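Local coordinates for Non-structural protein 11 (PDB 5EYI), which cuts viral RNA as a uridylate-specific endoribonuclease and antagonises beta interferon, probably helping the virus keep its replication products from host double-stranded RNA sensors, at the interface of chains A and B. Coordinates in Å, arbitrary orientation; residue numbers count along the deposited sequence, not the author numbering. Chains: chain A/B, Non-structural protein 11.

Contact 1: the interface of chains A and B. Residues chain A 198, 213, 215, 221; chain B 190-191, 195, 201.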
# COMPACT_ATOMS: atom_id res chain seq x y z
N SER A 198 -4.60 -3.10 -4.51
CA SER A 198 -3.57 -2.43 -3.72
C SER A 198 -3.48 -3.05 -2.34
O SER A 198 -4.43 -3.65 -1.87
CB SER A 198 -3.83 -0.92 -3.63
OG SER A 198 -4.74 -0.59 -2.60
N MET A 213 3.76 0.13 0.16
CA MET A 213 2.53 0.22 -0.61
C MET A 213 2.77 -0.50 -1.90
O MET A 213 3.75 -0.21 -2.58
CB MET A 213 2.18 1.68 -0.88
CG MET A 213 2.24 2.57 0.36
SD MET A 213 1.48 1.84 1.82
CE MET A 213 1.23 3.35 2.75
N TRP A 215 0.73 -1.67 -5.51
CA TRP A 215 -0.36 -1.78 -6.46
C TRP A 215 -0.07 -2.91 -7.43
O TRP A 215 0.91 -2.84 -8.20
CB TRP A 215 -0.56 -0.47 -7.22
CG TRP A 215 -1.32 0.53 -6.44
CD1 TRP A 215 -2.65 0.79 -6.54
CD2 TRP A 215 -0.81 1.41 -5.44
NE1 TRP A 215 -3.00 1.79 -5.67
CE2 TRP A 215 -1.89 2.19 -4.98
CE3 TRP A 215 0.47 1.63 -4.90
CZ2 TRP A 215 -1.75 3.17 -4.00
CZ3 TRP A 215 0.61 2.60 -3.92
CH2 TRP A 215 -0.49 3.36 -3.48
N TYR A 221 6.27 1.13 -3.32
CA TYR A 221 7.17 2.08 -2.70
C TYR A 221 7.00 2.06 -1.21
O TYR A 221 5.93 1.69 -0.70
CB TYR A 221 6.94 3.50 -3.23
CG TYR A 221 5.55 4.08 -3.05
CD1 TYR A 221 4.69 4.21 -4.13
CD2 TYR A 221 5.12 4.55 -1.81
CE1 TYR A 221 3.43 4.78 -3.98
CE2 TYR A 221 3.87 5.10 -1.65
CZ TYR A 221 3.02 5.22 -2.73
OH TYR A 221 1.76 5.79 -2.56
N ALA B 190 -3.49 1.91 1.22
CA ALA B 190 -2.30 2.30 0.46
C ALA B 190 -2.30 3.79 0.09
O ALA B 190 -1.24 4.42 0.05
CB ALA B 190 -2.15 1.45 -0.80
N TYR B 191 -3.48 4.34 -0.16
CA TYR B 191 -3.65 5.75 -0.51
C TYR B 191 -3.52 6.69 0.69
O TYR B 191 -3.08 7.82 0.55
CB TYR B 191 -5.03 5.98 -1.16
CG TYR B 191 -5.27 5.19 -2.42
CD1 TYR B 191 -4.99 5.74 -3.65
CD2 TYR B 191 -5.79 3.90 -2.39
CE1 TYR B 191 -5.20 5.04 -4.83
CE2 TYR B 191 -6.00 3.18 -3.56
CZ TYR B 191 -5.71 3.76 -4.78
OH TYR B 191 -5.89 3.09 -5.96
N GLU B 195 3.09 9.04 0.72
CA GLU B 195 4.48 8.76 0.33
C GLU B 195 5.45 9.89 0.76
O GLU B 195 6.43 9.65 1.47
CB GLU B 195 4.57 8.56 -1.19
CG GLU B 195 5.95 8.14 -1.70
CD GLU B 195 6.05 8.18 -3.22
OE1 GLU B 195 5.01 8.36 -3.88
OE2 GLU B 195 7.19 8.02 -3.73
N TRP B 201 -5.66 11.92 -5.34
CA TRP B 201 -5.65 10.73 -6.21
C TRP B 201 -6.86 10.71 -7.12
O TRP B 201 -7.96 11.04 -6.70
CB TRP B 201 -5.69 9.45 -5.38
CG TRP B 201 -4.53 9.24 -4.49
CD1 TRP B 201 -4.36 9.73 -3.23
CD2 TRP B 201 -3.39 8.43 -4.76
NE1 TRP B 201 -3.18 9.29 -2.70
CE2 TRP B 201 -2.56 8.48 -3.62
CE3 TRP B 201 -2.99 7.64 -5.85
CZ2 TRP B 201 -1.35 7.79 -3.54
CZ3 TRP B 201 -1.78 6.96 -5.78
CH2 TRP B 201 -0.98 7.04 -4.63
O HOH W 1 -4.74 -0.33 0.09
O HOH W 2 0.68 6.33 -0.27
O HOH W 3 2.12 8.53 -3.67

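Contact 2: the interface of chains A and B. Residues chain A 164, 177-179; chain B 195-197.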
# COMPACT_ATOMS: atom_id res chain seq x y z
N VAL A 164 14.35 10.55 0.39
CA VAL A 164 13.41 11.35 -0.40
C VAL A 164 14.21 12.18 -1.41
O VAL A 164 15.16 12.87 -1.05
CB VAL A 164 12.54 12.24 0.49
CG1 VAL A 164 11.66 13.15 -0.34
CG2 VAL A 164 11.69 11.36 1.41
N LEU A 177 9.08 14.82 -5.50
CA LEU A 177 9.35 14.03 -4.32
C LEU A 177 9.01 12.58 -4.59
O LEU A 177 7.90 12.26 -4.99
CB LEU A 177 8.53 14.55 -3.13
CG LEU A 177 8.81 15.98 -2.65
CD1 LEU A 177 7.78 16.43 -1.63
CD2 LEU A 177 10.21 16.12 -2.07
N CYS A 178 9.99 11.70 -4.39
CA CYS A 178 9.76 10.28 -4.50
C CYS A 178 10.71 9.52 -3.56
O CYS A 178 11.86 9.91 -3.36
CB CYS A 178 9.83 9.85 -5.97
SG CYS A 178 11.22 8.84 -6.49
N THR A 179 10.18 8.46 -2.94
CA THR A 179 10.90 7.71 -1.92
C THR A 179 11.76 6.67 -2.58
O THR A 179 11.41 6.12 -3.62
CB THR A 179 9.96 7.03 -0.92
OG1 THR A 179 9.03 6.20 -1.61
CG2 THR A 179 9.22 8.05 -0.08
N GLU B 195 3.09 9.04 0.72
CA GLU B 195 4.48 8.76 0.33
C GLU B 195 5.45 9.89 0.76
O GLU B 195 6.43 9.65 1.47
CB GLU B 195 4.57 8.56 -1.19
CG GLU B 195 5.95 8.14 -1.70
CD GLU B 195 6.05 8.18 -3.22
OE1 GLU B 195 5.01 8.36 -3.88
OE2 GLU B 195 7.19 8.02 -3.73
N THR B 196 5.16 11.11 0.31
CA THR B 196 5.96 12.29 0.67
C THR B 196 5.12 13.50 1.04
O THR B 196 5.37 14.13 2.06
CB THR B 196 6.92 12.69 -0.47
OG1 THR B 196 6.17 13.01 -1.65
CG2 THR B 196 7.91 11.56 -0.78
N GLN B 197 4.11 13.82 0.22
CA GLN B 197 3.38 15.08 0.31
C GLN B 197 1.86 14.87 0.28
O GLN B 197 1.39 13.75 0.06
CB GLN B 197 3.80 15.98 -0.87
CG GLN B 197 3.48 15.39 -2.25
CD GLN B 197 4.26 16.01 -3.40
OE1 GLN B 197 4.48 15.37 -4.42
NE2 GLN B 197 4.68 17.27 -3.24

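Contact 1: the interface of chains A and B
A:Trp215 meets B:Tyr191 edge to face: the ring planes stand 84° apart, with CZ2 of A:Trp215 lying over the centre of the tyrosine ring. The same edge carries a direct hydrogen bond from the indole NE1 of A:Trp215 to the phenolic OH of B:Tyr191, 3.2 Å long. The bond is nearly straight at the hydrogen, and the acceptor lies nearly in the indole plane, so bond and ring packing together probably limit how the indole can turn.

Its two faces are also occupied. CB of B:Ala190 sits 3.7 Å from CZ2 of A:Trp215, on the face shared with A:Ser198 CB, while CH2 of B:Trp201 approaches CH2 of A:Trp215 to 3.9 Å from the opposite face. The indole is thus wedged between the helix and the following strand of the partner.

The second aromatic group, A:Tyr221, stacks against the carboxylate of B:Glu195. Their planes are 19° apart, and OE1 of B:Glu195 lies 3.8 Å above the ring centre. The glutamate aliphatic stem adds a contact of 3.6 Å between CB of B:Glu195 and CE2 of A:Tyr221; its CG, anti to the backbone N (chi1 -175°), starts the extended chain across that face. CB of A:Met213 backs the other face.

Three waters extend the polar contacts. Water 2, 2.6 Å from A:Tyr221 OH, bridges to the backbone O of B:Ala190; water 3 links that phenol to B:Glu195 OE1. Water 1 joins A:Ser198 OG to B:Ala190 N.

Within chain B, CD1 of B:Tyr191 packs over the rim of B:Trp201, which helps place both aromatic groups. Chain A contributes strands 198-205, 208-215 and 219-223 of its C-terminal NendoU catalytic domain; chain B inserts helix 189-192, the loop beyond it and strand 199-205.

Contact 2: the interface of chains A and B
B:Glu195 reaches the backbone of A:Thr179, crossing obliquely over that residue's side chain. Its carboxylate OE2 accepts a hydrogen bond from A:Thr179 N, 3.1 Å long and 167° at the hydrogen. The amide meets OE2 on the anti side, 17° out of the carboxylate plane. A:Thr179 OG1 makes a weaker approach to B:Glu195 OE2, at 3.3 Å, so the straight backbone bond is the better supported of the pair. The donor is a main-chain amide, so this bond probably depends more on the course of strand 177-180 than on which side chain sits there.

Beside this polar grip the threonine turns its methyl group to the partner: CG2 of A:Thr179 packs 3.7 Å from CG of B:Glu195, along the stem of the glutamate, and also meets the methyl CG2 of B:Thr196 at 3.8 Å. The latter methyl is directed into the surface of chain A, where CG1 of A:Val164 lies 4.1 Å from CG2 of B:Thr196, and CB of A:Leu177 is also near it.

B:Thr196 presents its other branch to A:Leu177. With its hydroxyl set between the backbone N and the carbonyl carbon (chi1 61°), OG1 of B:Thr196 comes close to A:Leu177 CB, with no hydrogen bond assigned to it. The CB atoms of A:Leu177 and B:Thr196 are 3.6 Å apart, placing the stems of these residues close together. Farther out, the amide end of B:Gln197 covers the leucine tip: NE2 of B:Gln197 lies 3.6 Å from A:Leu177 CD1, a van der Waals approach of a polar group to a methyl.

On chain A the receiving surface is strand 177-180, with A:Val164 supplied by strand 163-169. The partner offers residues 195-197, in the loop that leads into its strand 199-205.

Contact 1 and contact 2 are centred about 12 Å apart and share B:Glu195, whose two carboxylate oxygens serve different parts of chain A. In chain B the contacts follow one continuous stretch, from helix 189-192 through the loop to strand 199-205; in chain A they engage separate strands. The centres lie about 9 Å (contact 1) and 7 Å (contact 2) from the predicted active-site A:His146. The partner could therefore help support the catalytic region, a plausible role for a dimer, although the structure alone does not show that this assembly forms in solution or governs activity.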